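Local coordinates for protein DyP-type peroxidase (Thermobifida cellulosilytica, PDB 4GS1) that probably uses hydrogen peroxide to oxidise dyes and other substrates at a bound haem, as a member of the dye-decolorizing (DyP-type) peroxidases, at residues Arg63-Ala73 / Ser114-Ala122; Arg141-Leu149 / Pro174-Leu182. One frame throughout, in Å; residues are numbered along the deposited sequence.

Interaction 1 (Arg63-Ala73 / Ser114-Ala122); sequences RAEPAAAREGA and SLLEAMDAA
Met119 lies against Ala69, Arg70 and Ala73, its SD 3.9 Å from Arg70 CA and also touching the methyl of Ala73. The chain bends at its last torsion (chi3 -61°), and a flexible thioether suits the surface left low by the alanines. Ala69 CB meets Ala118 at its carbonyl, while Ala73 CB touches both methyl branches of Leu115, CD1 at 4.0 Å. The short helical pieces 66-73 and 114-118 run at 135° to each other, axes 9.5 Å apart at closest approach, which side chains as small as alanine permit. The contact thus sets helix 113-118 against the start of helix 66-90 in the N-terminal ferredoxin-like domain, with Arg63, Ala69 and Leu115 also touching Leu58 of strand 50-58. Beside Ser114 and Ala118, Arg63, its CG anti to the backbone N (chi1 -164°) and its chain extended as far as NE, lays a guanidinium face over Ala118 CB, 4.0 Å above the plane; its NE is held by Asp148. Beyond the helix end, where Asp120 takes positive phi in a Schellman motif, the Pro66 ring packs obliquely on Asp120 CB at 3.9 Å, and Pro66 CA offers a C-H to Ala118 O. Glu65 caps helix 66-90, chiefly by accepting from Ala67 N.

No direct hydrogen bond joins the segments. One water donates to both Arg63 O and Ala118 O; two others link Met119 O to Arg70 NE and NH2, while Arg70 NH1 donates to Val393 O and Leu392 O near the C-terminus. The chemistry implies an apolar seam of Met119 and Leu115 against alanines, with Ala118 O and Met119 O, at and just past the helix end, bonded to water.

Interaction 2 (Arg141-Leu149 / Pro174-Leu182); sequences RPRWCGGDL and PTTTVRWSL
Arg179 and Trp180, adjacent on strand 176-185, each donate to a backbone carbonyl of the loop before strand 149-155. Arg179 NE gives its N-H to Cys145 O at 2.8 Å, nearly along the C=O axis, and Trp180 NE1 reaches Gly146 O at 2.9 Å, more bent and 25° out of the indole plane. The extended arginine chain, CG anti to the backbone N (chi1 -175°), carries NE this far, while NH1 forms a salt bridge with Asp57 of the neighbouring strand. A water receives from Arg179 NH2 and donates to Pro142 O. With alanine at this position, Cys145 O is likely to lose its donor and Asp57 its positive partner.

Arg179 and Trp180 form a classic beta bulge opposite Ala55, consistent with both side chains turning to this loop, on a strand outermost within this chain in the four-stranded antiparallel sheet of the ferredoxin-like domain. The loop passes close by through Gly146 and Gly147, whose backbone angles suit glycine; Gly147 CA lies 3.8 Å from Arg179 CD.

Farther out, in one of two conformers of Arg143, a placement that is therefore uncertain, the two arginine side chains cross, Arg179 NH1 over the rim of one face of the Arg143 guanidinium, planes 38° apart. Asp57 probably eases these like charges, and a water accepts from Arg179 NH2 and, weakly, from Arg143 NH1; another links Arg143 NE to Arg179 O. The Trp180 indole lies with one face against the Trp144 backbone, CD1 3.5 Å from Trp144 C. Near the start of strand 149-155, Leu149 CD1 meets Thr176 CG2 at 4.1 Å.

Interaction 1 and interaction 2 lie on the same side of the chain's centre, about 16 Å apart centre to centre, and join through Asp148. Its OD2 pairs with Arg63 NE at 2.8 Å and its OD1 lies 2.7 Å from Ser114 OG, a probable hydrogen bond, so one carboxylate ties both segments of interaction 1 to the loop of interaction 2. Leu115 CB also packs on Asp148 O at 3.5 Å. The two contacts follow one another along the chain, both in the N-terminal ferredoxin-like half. The Trp144 side chain of interaction 2 is about 14 Å from the haem (nearest atoms), so this residue does not touch the cofactor.

Interaction 1 (Arg63-Ala73 / Ser114-Ala122)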
ATOM      1  N   ARG B  63      -9.800 -30.624  -3.989  1.00 33.89           N
ATOM      2  CA  ARG B  63     -11.063 -29.995  -3.617  1.00 24.18           C
ATOM      3  C   ARG B  63     -12.290 -30.791  -4.082  1.00 29.29           C
ATOM      4  O   ARG B  63     -13.332 -30.768  -3.428  1.00 30.61           O
ATOM      5  CB  ARG B  63     -11.131 -28.561  -4.157  1.00 22.52           C
ATOM      6  CG  ARG B  63     -12.227 -27.732  -3.490  1.00 26.76           C
ATOM      7  CD  ARG B  63     -12.392 -26.345  -4.099  1.00 25.84           C
ATOM      8  NE  ARG B  63     -13.296 -25.544  -3.273  1.00 26.88           N
ATOM      9  CZ  ARG B  63     -14.620 -25.666  -3.279  1.00 36.73           C
ATOM     10  NH1 ARG B  63     -15.208 -26.545  -4.083  1.00 32.67           N
ATOM     11  NH2 ARG B  63     -15.363 -24.907  -2.486  1.00 30.71           N
ATOM     12  N   ALA B  64     -12.160 -31.509  -5.197  1.00 33.67           N
ATOM     13  CA  ALA B  64     -13.304 -32.200  -5.804  1.00 38.07           C
ATOM     14  C   ALA B  64     -13.672 -33.530  -5.140  1.00 35.94           C
ATOM     15  O   ALA B  64     -14.663 -34.160  -5.510  1.00 43.79           O
ATOM     16  CB  ALA B  64     -13.070 -32.407  -7.293  1.00 43.24           C
ATOM     17  N   GLU B  65     -12.875 -33.959  -4.169  1.00 30.58           N
ATOM     18  CA  GLU B  65     -13.151 -35.197  -3.448  1.00 32.04           C
ATOM     19  C   GLU B  65     -13.101 -34.920  -1.947  1.00 30.76           C
ATOM     20  O   GLU B  65     -12.085 -34.447  -1.440  1.00 30.87           O
ATOM     21  CB  GLU B  65     -12.135 -36.271  -3.845  1.00 37.35           C
ATOM     22  CG  GLU B  65     -12.589 -37.691  -3.578  1.00 49.44           C
ATOM     23  CD  GLU B  65     -12.154 -38.200  -2.218  1.00 62.55           C
ATOM     24  OE1 GLU B  65     -10.933 -38.406  -2.020  1.00 65.17           O
ATOM     25  OE2 GLU B  65     -13.035 -38.394  -1.347  1.00 62.10           O
ATOM     26  N   PRO B  66     -14.205 -35.209  -1.232  1.00 29.04           N
ATOM     27  CA  PRO B  66     -14.365 -34.840   0.184  1.00 24.90           C
ATOM     28  C   PRO B  66     -13.211 -35.278   1.089  1.00 28.54           C
ATOM     29  O   PRO B  66     -12.756 -34.475   1.898  1.00 27.88           O
ATOM     30  CB  PRO B  66     -15.662 -35.551   0.588  1.00 32.29           C
ATOM     31  CG  PRO B  66     -16.441 -35.645  -0.690  1.00 34.66           C
ATOM     32  CD  PRO B  66     -15.411 -35.866  -1.771  1.00 30.59           C
ATOM     33  N   ALA B  67     -12.749 -36.518   0.959  1.00 29.32           N
ATOM     34  CA  ALA B  67     -11.635 -36.989   1.779  1.00 26.99           C
ATOM     35  C   ALA B  67     -10.357 -36.197   1.491  1.00 32.26           C
ATOM     36  O   ALA B  67      -9.633 -35.813   2.412  1.00 27.51           O
ATOM     37  CB  ALA B  67     -11.406 -38.481   1.569  1.00 29.48           C
ATOM     38  N   ALA B  68     -10.083 -35.955   0.216  1.00 31.37           N
ATOM     39  CA  ALA B  68      -8.911 -35.170  -0.174  1.00 30.04           C
ATOM     40  C   ALA B  68      -9.024 -33.719   0.284  1.00 26.30           C
ATOM     41  O   ALA B  68      -8.019 -33.091   0.626  1.00 26.62           O
ATOM     42  CB  ALA B  68      -8.704 -35.231  -1.681  1.00 29.72           C
ATOM     43  N   ALA B  69     -10.243 -33.185   0.263  1.00 25.39           N
ATOM     44  CA  ALA B  69     -10.477 -31.802   0.669  1.00 22.40           C
ATOM     45  C   ALA B  69     -10.244 -31.648   2.170  1.00 22.92           C
ATOM     46  O   ALA B  69      -9.673 -30.659   2.628  1.00 25.78           O
ATOM     47  CB  ALA B  69     -11.890 -31.358   0.283  1.00 21.73           C
ATOM     48  N   ARG B  70     -10.695 -32.635   2.939  1.00 22.61           N
ATOM     49  CA  ARG B  70     -10.466 -32.634   4.377  1.00 22.37           C
ATOM     50  C   ARG B  70      -8.973 -32.725   4.681  1.00 26.87           C
ATOM     51  O   ARG B  70      -8.469 -32.021   5.557  1.00 25.15           O
ATOM     52  CB  ARG B  70     -11.220 -33.798   5.030  1.00 29.04           C
ATOM     53  CG  ARG B  70     -11.105 -33.843   6.544  1.00 38.70           C
ATOM     54  CD  ARG B  70     -11.933 -34.982   7.129  1.00 41.01           C
ATOM     55  NE  ARG B  70     -13.372 -34.744   7.012  1.00 44.25           N
ATOM     56  CZ  ARG B  70     -14.103 -34.098   7.919  1.00 46.01           C
ATOM     57  NH1 ARG B  70     -13.539 -33.617   9.021  1.00 38.69           N
ATOM     58  NH2 ARG B  70     -15.406 -33.935   7.722  1.00 47.71           N
ATOM     59  N   GLU B  71      -8.269 -33.587   3.951  1.00 26.94           N
ATOM     60  CA  GLU B  71      -6.825 -33.721   4.113  1.00 26.47           C
ATOM     61  C   GLU B  71      -6.119 -32.428   3.715  1.00 25.24           C
ATOM     62  O   GLU B  71      -5.171 -31.999   4.382  1.00 26.43           O
ATOM     63  CB  GLU B  71      -6.291 -34.889   3.284  1.00 33.83           C
ATOM     64  CG  GLU B  71      -4.900 -35.335   3.688  1.00 52.16           C
ATOM     65  CD  GLU B  71      -4.834 -35.771   5.140  1.00 69.53           C
ATOM     66  OE1 GLU B  71      -5.796 -36.416   5.615  1.00 74.52           O
ATOM     67  OE2 GLU B  71      -3.827 -35.458   5.810  1.00 75.92           O
ATOM     68  N   GLY B  72      -6.587 -31.804   2.636  1.00 24.64           N
ATOM     69  CA  GLY B  72      -6.025 -30.538   2.185  1.00 22.83           C
ATOM     70  C   GLY B  72      -6.224 -29.420   3.192  1.00 24.92           C
ATOM     71  O   GLY B  72      -5.315 -28.627   3.460  1.00 23.77           O
ATOM     72  N   ALA B  73      -7.426 -29.345   3.746  1.00 20.44           N
ATOM     73  CA  ALA B  73      -7.729 -28.364   4.780  1.00 21.88           C
ATOM     74  C   ALA B  73      -6.809 -28.544   5.986  1.00 23.76           C
ATOM     75  O   ALA B  73      -6.248 -27.571   6.497  1.00 21.86           O
ATOM     76  CB  ALA B  73      -9.184 -28.484   5.204  1.00 21.13           C
ATOM     77  N   SER B 114     -17.847 -22.623   2.274  1.00 18.61           N
ATOM     78  CA  SER B 114     -17.593 -23.481   1.109  1.00 19.33           C
ATOM     79  C   SER B 114     -16.561 -24.581   1.380  1.00 19.92           C
ATOM     80  O   SER B 114     -16.540 -25.598   0.682  1.00 20.67           O
ATOM     81  CB  SER B 114     -17.169 -22.636  -0.092  1.00 19.05           C
ATOM     82  OG  SER B 114     -16.022 -21.858   0.222  1.00 18.89           O
ATOM     83  N   LEU B 115     -15.704 -24.380   2.378  1.00 20.22           N
ATOM     84  CA  LEU B 115     -14.767 -25.430   2.779  1.00 20.58           C
ATOM     85  C   LEU B 115     -15.541 -26.614   3.330  1.00 21.70           C
ATOM     86  O   LEU B 115     -15.247 -27.771   3.012  1.00 22.64           O
ATOM     87  CB  LEU B 115     -13.777 -24.923   3.839  1.00 19.41           C
ATOM     88  CG  LEU B 115     -12.705 -25.956   4.219  1.00 22.00           C
ATOM     89  CD1 LEU B 115     -11.627 -26.040   3.144  1.00 30.72           C
ATOM     90  CD2 LEU B 115     -12.080 -25.663   5.566  1.00 21.97           C
ATOM     91  N   LEU B 116     -16.532 -26.326   4.169  1.00 19.22           N
ATOM     92  CA  LEU B 116     -17.325 -27.391   4.773  1.00 24.19           C
ATOM     93  C   LEU B 116     -18.121 -28.122   3.702  1.00 26.19           C
ATOM     94  O   LEU B 116     -18.279 -29.346   3.763  1.00 26.68           O
ATOM     95  CB  LEU B 116     -18.234 -26.843   5.883  1.00 23.73           C
ATOM     96  CG  LEU B 116     -17.548 -26.583   7.232  1.00 23.71           C
ATOM     97  CD1 LEU B 116     -16.661 -25.324   7.216  1.00 20.65           C
ATOM     98  CD2 LEU B 116     -18.581 -26.476   8.333  1.00 24.03           C
ATOM     99  N   GLU B 117     -18.599 -27.387   2.701  1.00 23.27           N
ATOM    100  CA  GLU B 117     -19.300 -28.025   1.585  1.00 26.58           C
ATOM    101  C   GLU B 117     -18.375 -28.976   0.814  1.00 27.58           C
ATOM    102  O   GLU B 117     -18.754 -30.104   0.499  1.00 25.95           O
ATOM    103  CB  GLU B 117     -19.928 -26.984   0.646  1.00 27.11           C
ATOM    104  CG  GLU B 117     -21.010 -26.121   1.304  1.00 32.48           C
ATOM    105  CD  GLU B 117     -22.077 -26.941   2.036  1.00 45.93           C
ATOM    106  OE1 GLU B 117     -22.459 -28.023   1.532  1.00 44.90           O
ATOM    107  OE2 GLU B 117     -22.533 -26.506   3.122  1.00 46.70           O
ATOM    108  N   ALA B 118     -17.154 -28.526   0.530  1.00 26.65           N
ATOM    109  CA  ALA B 118     -16.180 -29.369  -0.168  1.00 23.09           C
ATOM    110  C   ALA B 118     -15.817 -30.624   0.627  1.00 26.91           C
ATOM    111  O   ALA B 118     -15.496 -31.658   0.044  1.00 29.47           O
ATOM    112  CB  ALA B 118     -14.922 -28.574  -0.493  1.00 22.56           C
ATOM    113  N   MET B 119     -15.850 -30.527   1.955  1.00 24.56           N
ATOM    114  CA  MET B 119     -15.538 -31.676   2.807  1.00 25.92           C
ATOM    115  C   MET B 119     -16.759 -32.558   3.055  1.00 30.68           C
ATOM    116  O   MET B 119     -16.673 -33.518   3.822  1.00 32.12           O
ATOM    117  CB  MET B 119     -14.967 -31.222   4.157  1.00 25.72           C
ATOM    118  CG  MET B 119     -13.682 -30.425   4.063  1.00 26.06           C
ATOM    119  SD  MET B 119     -12.978 -29.981   5.671  1.00 35.08           S
ATOM    120  CE  MET B 119     -14.286 -28.989   6.380  1.00 26.22           C
ATOM    121  N   ASP B 120     -17.883 -32.231   2.412  1.00 26.66           N
ATOM    122  CA  ASP B 120     -19.148 -32.943   2.634  1.00 26.91           C
ATOM    123  C   ASP B 120     -19.454 -32.937   4.130  1.00 34.83           C
ATOM    124  O   ASP B 120     -19.743 -33.973   4.732  1.00 34.78           O
ATOM    125  CB  ASP B 120     -19.080 -34.373   2.072  1.00 33.10           C
ATOM    126  CG  ASP B 120     -20.440 -35.060   2.022  1.00 38.84           C
ATOM    127  OD1 ASP B 120     -21.474 -34.367   1.901  1.00 33.85           O
ATOM    128  OD2 ASP B 120     -20.474 -36.306   2.099  1.00 47.28           O
ATOM    129  N   ALA B 121     -19.378 -31.750   4.723  1.00 29.63           N
ATOM    130  CA  ALA B 121     -19.541 -31.594   6.164  1.00 30.08           C
ATOM    131  C   ALA B 121     -20.576 -30.537   6.529  1.00 27.57           C
ATOM    132  O   ALA B 121     -20.384 -29.771   7.476  1.00 28.21           O
ATOM    133  CB  ALA B 121     -18.203 -31.267   6.809  1.00 26.42           C
ATOM    134  N   ALA B 122     -21.682 -30.503   5.792  1.00 28.78           N
ATOM    135  CA  ALA B 122     -22.735 -29.527   6.050  1.00 32.48           C
ATOM    136  C   ALA B 122     -23.316 -29.690   7.453  1.00 32.97           C
ATOM    137  O   ALA B 122     -23.870 -28.746   8.019  1.00 33.69           O
ATOM    138  CB  ALA B 122     -23.829 -29.639   4.997  1.00 37.44           C
TER
HETATM  139  O   HOH W   1     -15.431 -32.239  -2.556  1.00 28.72           O
HETATM  140  O   HOH W   2     -18.034 -25.534  -2.331  1.00 40.36           O
HETATM  141  O   HOH W   3     -14.632 -35.236   4.577  1.00 45.35           O
HETATM  142  O   HOH W   4     -16.738 -35.496   5.864  1.00 48.60           O

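Interaction 2 (Arg141-Leu149 / Pro174-Leu182)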
ATOM      1  N   ARG B 141     -18.159  -8.187  -7.490  1.00 17.38           N
ATOM      2  CA  ARG B 141     -17.386  -8.966  -8.467  1.00 17.74           C
ATOM      3  C   ARG B 141     -17.209 -10.357  -7.881  1.00 16.47           C
ATOM      4  O   ARG B 141     -16.622 -10.496  -6.812  1.00 16.44           O
ATOM      5  CB  ARG B 141     -15.987  -8.362  -8.669  1.00 21.28           C
ATOM      6  CG  ARG B 141     -15.897  -7.153  -9.598  1.00 30.83           C
ATOM      7  CD  ARG B 141     -16.540  -5.921  -9.014  1.00 36.66           C
ATOM      8  NE  ARG B 141     -16.199  -4.721  -9.778  1.00 37.21           N
ATOM      9  CZ  ARG B 141     -17.049  -3.725 -10.009  1.00 40.32           C
ATOM     10  NH1 ARG B 141     -18.290  -3.794  -9.543  1.00 26.63           N
ATOM     11  NH2 ARG B 141     -16.664  -2.668 -10.712  1.00 41.18           N
ATOM     12  N   PRO B 142     -17.691 -11.401  -8.582  1.00 18.53           N
ATOM     13  CA  PRO B 142     -17.650 -12.759  -8.017  1.00 17.05           C
ATOM     14  C   PRO B 142     -16.273 -13.241  -7.552  1.00 20.51           C
ATOM     15  O   PRO B 142     -16.183 -13.928  -6.531  1.00 17.42           O
ATOM     16  CB  PRO B 142     -18.152 -13.629  -9.176  1.00 23.77           C
ATOM     17  CG  PRO B 142     -19.058 -12.726  -9.942  1.00 26.52           C
ATOM     18  CD  PRO B 142     -18.406 -11.365  -9.870  1.00 22.05           C
ATOM     19  N   ARG B 143     -15.221 -12.876  -8.281  0.60 19.07           N
ATOM     20  CA  ARG B 143     -13.883 -13.344  -7.935  0.60 21.34           C
ATOM     21  C   ARG B 143     -13.273 -12.572  -6.767  0.60 20.10           C
ATOM     22  O   ARG B 143     -12.207 -12.937  -6.269  0.60 19.20           O
ATOM     23  CB  ARG B 143     -12.963 -13.311  -9.156  0.60 23.79           C
ATOM     24  CG  ARG B 143     -13.366 -14.314 -10.238  0.60 24.22           C
ATOM     25  CD  ARG B 143     -13.581 -15.732  -9.671  0.60 26.23           C
ATOM     26  NE  ARG B 143     -12.350 -16.365  -9.187  0.60 18.61           N
ATOM     27  CZ  ARG B 143     -12.213 -17.668  -8.964  0.60 18.44           C
ATOM     28  NH1 ARG B 143     -13.228 -18.494  -9.190  0.60 23.71           N
ATOM     29  NH2 ARG B 143     -11.055 -18.155  -8.532  0.60 24.19           N
ATOM     30  N   TRP B 144     -13.957 -11.517  -6.334  1.00 15.16           N
ATOM     31  CA  TRP B 144     -13.563 -10.759  -5.147  1.00 14.27           C
ATOM     32  C   TRP B 144     -14.459 -11.130  -3.966  1.00 17.17           C
ATOM     33  O   TRP B 144     -14.487 -10.419  -2.959  1.00 17.99           O
ATOM     34  CB  TRP B 144     -13.700  -9.253  -5.388  1.00 15.19           C
ATOM     35  CG  TRP B 144     -12.674  -8.638  -6.267  1.00 16.89           C
ATOM     36  CD1 TRP B 144     -11.571  -9.235  -6.803  1.00 21.43           C
ATOM     37  CD2 TRP B 144     -12.654  -7.275  -6.707  1.00 15.26           C
ATOM     38  NE1 TRP B 144     -10.864  -8.317  -7.565  1.00 28.17           N
ATOM     39  CE2 TRP B 144     -11.513  -7.107  -7.516  1.00 23.46           C
ATOM     40  CE3 TRP B 144     -13.501  -6.182  -6.501  1.00 17.43           C
ATOM     41  CZ2 TRP B 144     -11.193  -5.883  -8.113  1.00 22.70           C
ATOM     42  CZ3 TRP B 144     -13.177  -4.960  -7.086  1.00 19.29           C
ATOM     43  CH2 TRP B 144     -12.037  -4.825  -7.888  1.00 25.76           C
ATOM     44  N   CYS B 145     -15.197 -12.231  -4.094  1.00 16.89           N
ATOM     45  CA  CYS B 145     -16.080 -12.676  -3.023  1.00 14.90           C
ATOM     46  C   CYS B 145     -15.762 -14.079  -2.544  1.00 18.17           C
ATOM     47  O   CYS B 145     -15.281 -14.911  -3.310  1.00 19.55           O
ATOM     48  CB  CYS B 145     -17.539 -12.647  -3.478  1.00 13.19           C
ATOM     49  SG  CYS B 145     -18.151 -11.006  -3.859  1.00 17.76           S
ATOM     50  N   GLY B 146     -16.050 -14.346  -1.276  1.00 16.70           N
ATOM     51  CA  GLY B 146     -15.947 -15.700  -0.759  1.00 17.26           C
ATOM     52  C   GLY B 146     -14.538 -16.247  -0.584  1.00 16.97           C
ATOM     53  O   GLY B 146     -13.568 -15.499  -0.431  1.00 16.52           O
ATOM     54  N   GLY B 147     -14.434 -17.574  -0.572  1.00 13.72           N
ATOM     55  CA  GLY B 147     -13.169 -18.237  -0.324  1.00 15.56           C
ATOM     56  C   GLY B 147     -13.316 -19.408   0.631  1.00 16.46           C
ATOM     57  O   GLY B 147     -14.105 -19.345   1.574  1.00 15.21           O
ATOM     58  N   ASP B 148     -12.563 -20.475   0.395  1.00 12.57           N
ATOM     59  CA  ASP B 148     -12.564 -21.617   1.315  1.00 13.54           C
ATOM     60  C   ASP B 148     -11.852 -21.292   2.632  1.00 14.72           C
ATOM     61  O   ASP B 148     -12.227 -21.804   3.697  1.00 17.85           O
ATOM     62  CB  ASP B 148     -11.857 -22.823   0.684  1.00 14.48           C
ATOM     63  CG  ASP B 148     -12.596 -23.401  -0.512  1.00 17.46           C
ATOM     64  OD1 ASP B 148     -13.832 -23.229  -0.643  1.00 19.19           O
ATOM     65  OD2 ASP B 148     -11.916 -24.056  -1.334  1.00 17.77           O
ATOM     66  N   LEU B 149     -10.815 -20.463   2.546  1.00 15.08           N
ATOM     67  CA  LEU B 149      -9.914 -20.186   3.663  1.00 15.54           C
ATOM     68  C   LEU B 149      -9.474 -18.726   3.640  1.00 13.92           C
ATOM     69  O   LEU B 149      -9.508 -18.080   2.590  1.00 15.95           O
ATOM     70  CB  LEU B 149      -8.667 -21.074   3.572  1.00 15.66           C
ATOM     71  CG  LEU B 149      -8.900 -22.576   3.720  1.00 13.49           C
ATOM     72  CD1 LEU B 149      -7.727 -23.369   3.127  1.00 16.56           C
ATOM     73  CD2 LEU B 149      -9.108 -22.922   5.188  1.00 18.12           C
ATOM     74  N   PRO B 174       1.269 -26.071  -3.296  1.00 25.46           N
ATOM     75  CA  PRO B 174       0.149 -25.754  -4.178  1.00 30.63           C
ATOM     76  C   PRO B 174      -1.183 -26.270  -3.656  1.00 31.54           C
ATOM     77  O   PRO B 174      -2.148 -26.239  -4.421  1.00 29.56           O
ATOM     78  CB  PRO B 174       0.516 -26.511  -5.455  1.00 32.45           C
ATOM     79  CG  PRO B 174       1.174 -27.770  -4.929  1.00 30.36           C
ATOM     80  CD  PRO B 174       1.865 -27.379  -3.629  1.00 27.03           C
ATOM     81  N   THR B 175      -1.273 -26.725  -2.407  1.00 19.29           N
ATOM     82  CA  THR B 175      -2.589 -27.193  -1.963  1.00 18.53           C
ATOM     83  C   THR B 175      -3.627 -26.056  -1.876  1.00 20.82           C
ATOM     84  O   THR B 175      -4.825 -26.297  -2.014  1.00 21.87           O
ATOM     85  CB  THR B 175      -2.566 -28.103  -0.697  1.00 36.93           C
ATOM     86  OG1 THR B 175      -3.305 -27.492   0.362  1.00 42.68           O
ATOM     87  CG2 THR B 175      -1.154 -28.410  -0.247  1.00 24.28           C
ATOM     88  N   THR B 176      -3.150 -24.825  -1.680  1.00 18.80           N
ATOM     89  CA  THR B 176      -4.009 -23.634  -1.693  1.00 17.61           C
ATOM     90  C   THR B 176      -3.677 -22.737  -2.884  1.00 24.21           C
ATOM     91  O   THR B 176      -2.543 -22.736  -3.368  1.00 23.09           O
ATOM     92  CB  THR B 176      -3.856 -22.788  -0.412  1.00 15.19           C
ATOM     93  OG1 THR B 176      -2.479 -22.437  -0.225  1.00 18.67           O
ATOM     94  CG2 THR B 176      -4.355 -23.534   0.817  1.00 17.18           C
ATOM     95  N   THR B 177      -4.671 -21.975  -3.343  1.00 18.92           N
ATOM     96  CA  THR B 177      -4.490 -20.982  -4.401  1.00 17.50           C
ATOM     97  C   THR B 177      -5.143 -19.681  -3.944  1.00 17.23           C
ATOM     98  O   THR B 177      -6.240 -19.709  -3.388  1.00 19.46           O
ATOM     99  CB  THR B 177      -5.180 -21.419  -5.705  1.00 24.27           C
ATOM    100  OG1 THR B 177      -4.738 -22.734  -6.072  1.00 32.62           O
ATOM    101  CG2 THR B 177      -4.843 -20.449  -6.823  1.00 25.93           C
ATOM    102  N   VAL B 178      -4.483 -18.548  -4.165  1.00 14.30           N
ATOM    103  CA  VAL B 178      -5.097 -17.262  -3.830  1.00 14.45           C
ATOM    104  C   VAL B 178      -6.327 -16.989  -4.695  1.00 16.63           C
ATOM    105  O   VAL B 178      -6.264 -17.074  -5.930  1.00 17.03           O
ATOM    106  CB  VAL B 178      -4.100 -16.092  -3.961  1.00 16.14           C
ATOM    107  CG1 VAL B 178      -4.813 -14.766  -3.773  1.00 13.64           C
ATOM    108  CG2 VAL B 178      -2.989 -16.213  -2.920  1.00 16.61           C
ATOM    109  N   ARG B 179      -7.445 -16.671  -4.046  1.00 14.73           N
ATOM    110  CA  ARG B 179      -8.672 -16.304  -4.753  1.00 15.26           C
ATOM    111  C   ARG B 179      -8.764 -14.792  -4.962  1.00 13.99           C
ATOM    112  O   ARG B 179      -8.970 -14.319  -6.087  1.00 15.50           O
ATOM    113  CB  ARG B 179      -9.906 -16.809  -3.988  1.00 14.69           C
ATOM    114  CG  ARG B 179     -11.229 -16.572  -4.700  1.00 15.05           C
ATOM    115  CD  ARG B 179     -12.412 -17.128  -3.880  1.00 16.95           C
ATOM    116  NE  ARG B 179     -13.688 -16.861  -4.547  1.00 18.65           N
ATOM    117  CZ  ARG B 179     -14.245 -17.675  -5.439  1.00 25.05           C
ATOM    118  NH1 ARG B 179     -13.653 -18.823  -5.769  1.00 20.64           N
ATOM    119  NH2 ARG B 179     -15.396 -17.345  -6.005  1.00 25.67           N
ATOM    120  N   TRP B 180      -8.609 -14.042  -3.878  1.00 12.32           N
ATOM    121  CA  TRP B 180      -8.528 -12.586  -3.947  1.00 10.14           C
ATOM    122  C   TRP B 180      -7.715 -12.100  -2.751  1.00 11.10           C
ATOM    123  O   TRP B 180      -7.527 -12.825  -1.778  1.00 12.24           O
ATOM    124  CB  TRP B 180      -9.923 -11.913  -4.004  1.00 12.54           C
ATOM    125  CG  TRP B 180     -10.830 -12.180  -2.821  1.00 11.11           C
ATOM    126  CD1 TRP B 180     -11.826 -13.132  -2.739  1.00 11.92           C
ATOM    127  CD2 TRP B 180     -10.832 -11.499  -1.562  1.00 11.59           C
ATOM    128  NE1 TRP B 180     -12.436 -13.073  -1.504  1.00 12.95           N
ATOM    129  CE2 TRP B 180     -11.842 -12.082  -0.764  1.00 12.19           C
ATOM    130  CE3 TRP B 180     -10.071 -10.448  -1.030  1.00 15.70           C
ATOM    131  CZ2 TRP B 180     -12.113 -11.650   0.535  1.00 14.07           C
ATOM    132  CZ3 TRP B 180     -10.342 -10.018   0.269  1.00 16.39           C
ATOM    133  CH2 TRP B 180     -11.350 -10.624   1.037  1.00 15.73           C
ATOM    134  N   SER B 181      -7.202 -10.882  -2.831  1.00 11.93           N
ATOM    135  CA  SER B 181      -6.540 -10.300  -1.671  1.00 12.73           C
ATOM    136  C   SER B 181      -6.676  -8.796  -1.717  1.00 12.70           C
ATOM    137  O   SER B 181      -6.945  -8.218  -2.771  1.00 14.36           O
ATOM    138  CB  SER B 181      -5.062 -10.704  -1.609  1.00 16.24           C
ATOM    139  OG  SER B 181      -4.285  -9.902  -2.492  1.00 18.18           O
ATOM    140  N   LEU B 182      -6.512  -8.149  -0.569  1.00 11.33           N
ATOM    141  CA  LEU B 182      -6.536  -6.686  -0.535  1.00 12.35           C
ATOM    142  C   LEU B 182      -5.675  -6.184   0.614  1.00  9.74           C
ATOM    143  O   LEU B 182      -5.764  -6.687   1.741  1.00 11.94           O
ATOM    144  CB  LEU B 182      -7.970  -6.156  -0.396  1.00 16.34           C
ATOM    145  CG  LEU B 182      -8.201  -4.644  -0.519  1.00 16.42           C
ATOM    146  CD1 LEU B 182      -7.711  -4.129  -1.847  1.00 17.57           C
ATOM    147  CD2 LEU B 182      -9.697  -4.345  -0.343  1.00 17.27           C
TER
HETATM  148  O   HOH W   5     -17.925 -15.578  -5.838  1.00 30.53           O
HETATM  149  O   HOH W   6      -7.993 -17.879  -8.309  1.00 31.54           O
HETATM  150  O   HOH W   7     -10.056 -15.379  -8.398  1.00 32.50           O
HETATM  151  O   HOH W   8     -16.115 -18.441  -8.610  1.00 47.51           O